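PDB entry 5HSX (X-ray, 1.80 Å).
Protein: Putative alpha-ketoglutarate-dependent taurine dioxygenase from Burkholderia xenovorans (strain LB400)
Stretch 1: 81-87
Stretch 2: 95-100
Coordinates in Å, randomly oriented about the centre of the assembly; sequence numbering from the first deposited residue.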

# COMPACT_ATOMS: atom_id res chain seq x y z
N GLU B 81 27.75 11.76 -6.73
CA GLU B 81 27.86 12.48 -8.00
C GLU B 81 26.49 12.53 -8.66
O GLU B 81 25.81 11.51 -8.78
CB GLU B 81 28.85 11.79 -8.94
CG GLU B 81 30.29 12.02 -8.62
CD GLU B 81 30.68 13.46 -8.86
OE1 GLU B 81 30.69 14.24 -7.88
OE2 GLU B 81 30.94 13.82 -10.03
N LEU B 82 26.10 13.72 -9.12
CA LEU B 82 24.80 13.88 -9.77
C LEU B 82 24.85 13.34 -11.19
O LEU B 82 25.81 13.56 -11.92
CB LEU B 82 24.41 15.36 -9.80
CG LEU B 82 23.83 16.07 -8.57
CD1 LEU B 82 22.52 15.46 -8.20
CD2 LEU B 82 24.78 16.06 -7.38
N THR B 83 23.78 12.65 -11.60
CA THR B 83 23.64 12.34 -13.02
C THR B 83 23.30 13.61 -13.79
O THR B 83 22.70 14.55 -13.26
CB THR B 83 22.55 11.28 -13.25
OG1 THR B 83 21.26 11.83 -12.96
CG2 THR B 83 22.78 10.08 -12.34
N LEU B 84 23.73 13.66 -15.05
CA LEU B 84 23.51 14.80 -15.93
C LEU B 84 22.54 14.37 -17.02
O LEU B 84 22.77 13.37 -17.70
CB LEU B 84 24.84 15.30 -16.50
CG LEU B 84 25.81 15.69 -15.40
CD1 LEU B 84 27.18 16.00 -15.97
CD2 LEU B 84 25.29 16.88 -14.61
N GLY B 85 21.48 15.16 -17.20
CA GLY B 85 20.22 14.66 -17.73
C GLY B 85 20.14 14.42 -19.22
O GLY B 85 21.14 14.15 -19.90
N HIS B 86 18.91 14.50 -19.73
CA HIS B 86 18.46 14.24 -21.09
C HIS B 86 18.04 15.54 -21.76
O HIS B 86 17.43 16.40 -21.12
CB HIS B 86 17.28 13.25 -21.10
CG HIS B 86 16.92 12.75 -22.46
ND1 HIS B 86 16.02 13.39 -23.28
CD2 HIS B 86 17.36 11.67 -23.16
CE1 HIS B 86 15.90 12.73 -24.42
NE2 HIS B 86 16.71 11.68 -24.37
N PRO B 87 18.36 15.72 -23.05
CA PRO B 87 18.07 17.01 -23.70
C PRO B 87 16.59 17.33 -23.83
O PRO B 87 16.25 18.50 -24.09
CB PRO B 87 18.73 16.86 -25.08
CG PRO B 87 18.85 15.39 -25.30
CD PRO B 87 19.09 14.80 -23.94
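Stretch 2, residues 95-100: HPEVYS

Stretch 1 has no regular helix or strand; its backbone is extended from Glu81 to His86 and bends at Pro87. Stretch 2 opens with a type I beta turn from His95 to Val98, closed by a hydrogen bond of 3.1 Å from Val98 N to His95 O. The chain then straightens, and Tyr99 and Ser100 belong to a strand that continues later in the chain. The two backbones come closest where the turn meets the middle of stretch 1. Leu84 CA lies 4.8 Å from Glu97 CA, and Gly85 CA lies 5.0 Å from Pro96 CA. The turn meets stretch 1 crosswise rather than running alongside it.

The direct backbone link is short but bent. Gly85 N donates to Pro96 O at 2.6 Å, and the N-H...O angle of 130° makes this a weak hydrogen bond. Two residues earlier, Thr83 O receives a CA-H...O contact from Glu97 CA at 3.5 Å, with an angle of 152° at the hydrogen. Water 1 lies between the backbones, within hydrogen-bonding distance of Thr83 O (3.0 Å) and Glu97 O (2.6 Å).

Gly85 fits closely against the turn and beside Tyr99. An ideal CB on this residue would point toward stretch 2. It would lie 2.7 Å from Pro96 O and 2.9 Å from Tyr99 CE2, and both distances are clashes. The absence of a side chain therefore allows the close approach, with Gly85 CA 3.2 Å from Tyr99 OH.

Tyr99 is buried. Its CA-to-CB bond points sideways, but the end of the side chain comes nearer to stretch 1. Chi1 is -53° (m). The hydroxyl reaches Thr83, and Thr83 OG1 and Tyr99 OH share a hydrogen bond of 2.8 Å in which either could be the donor. Thr83 OG1 sits at the edge of the ring, near its plane. His86 N is also at the edge, 4.2 Å from Tyr99 CE2.

The two leucines add side-chain contacts. Leu84 CD2 packs 4.2 Å from Pro96 CG, an apolar contact, and 3.7 Å from Glu97 CG. Leu82 points its CB toward stretch 2 and places it 4.0 Å from Glu97 CG. The aliphatic part of Glu97 thus meets both leucines. Val98 points away and makes no contact with stretch 1.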

# COMPACT_ATOMS: atom_id res chain seq x y z
N HIS B 95 19.70 23.52 -15.70
CA HIS B 95 19.97 22.57 -14.61
C HIS B 95 19.95 21.16 -15.16
O HIS B 95 18.94 20.44 -15.06
CB HIS B 95 18.95 22.73 -13.48
CG HIS B 95 18.91 24.12 -12.91
ND1 HIS B 95 19.89 24.61 -12.08
CD2 HIS B 95 18.01 25.12 -13.07
CE1 HIS B 95 19.60 25.86 -11.75
NE2 HIS B 95 18.46 26.19 -12.34
N PRO B 96 21.06 20.71 -15.75
CA PRO B 96 21.09 19.35 -16.32
C PRO B 96 20.93 18.26 -15.28
O PRO B 96 20.63 17.12 -15.66
CB PRO B 96 22.47 19.29 -16.99
CG PRO B 96 23.30 20.27 -16.22
CD PRO B 96 22.37 21.39 -15.86
N GLU B 97 21.09 18.57 -14.00
CA GLU B 97 20.97 17.57 -12.94
C GLU B 97 19.54 17.35 -12.49
O GLU B 97 19.29 16.38 -11.77
CB GLU B 97 21.79 17.98 -11.71
CG GLU B 97 23.19 18.47 -12.00
CD GLU B 97 23.25 19.96 -12.27
OE1 GLU B 97 24.37 20.50 -12.25
OE2 GLU B 97 22.18 20.58 -12.51
N VAL B 98 18.61 18.22 -12.87
CA VAL B 98 17.27 18.23 -12.29
C VAL B 98 16.28 17.77 -13.34
O VAL B 98 16.25 18.30 -14.46
CB VAL B 98 16.91 19.62 -11.75
CG1 VAL B 98 15.53 19.59 -11.12
CG2 VAL B 98 17.96 20.06 -10.74
N TYR B 99 15.45 16.79 -12.98
CA TYR B 99 14.44 16.23 -13.87
C TYR B 99 13.07 16.66 -13.39
O TYR B 99 12.74 16.51 -12.20
CB TYR B 99 14.53 14.70 -13.90
CG TYR B 99 15.91 14.21 -14.23
CD1 TYR B 99 16.82 13.91 -13.22
CD2 TYR B 99 16.32 14.05 -15.55
CE1 TYR B 99 18.10 13.47 -13.52
CE2 TYR B 99 17.59 13.61 -15.86
CZ TYR B 99 18.48 13.32 -14.83
OH TYR B 99 19.75 12.87 -15.12
N SER B 100 12.26 17.18 -14.31
CA SER B 100 10.92 17.65 -13.99
C SER B 100 9.94 16.49 -14.08
O SER B 100 9.97 15.71 -15.04
CB SER B 100 10.51 18.77 -14.96
OG SER B 100 9.19 19.21 -14.72
O HOH W 1 20.65 14.25 -11.16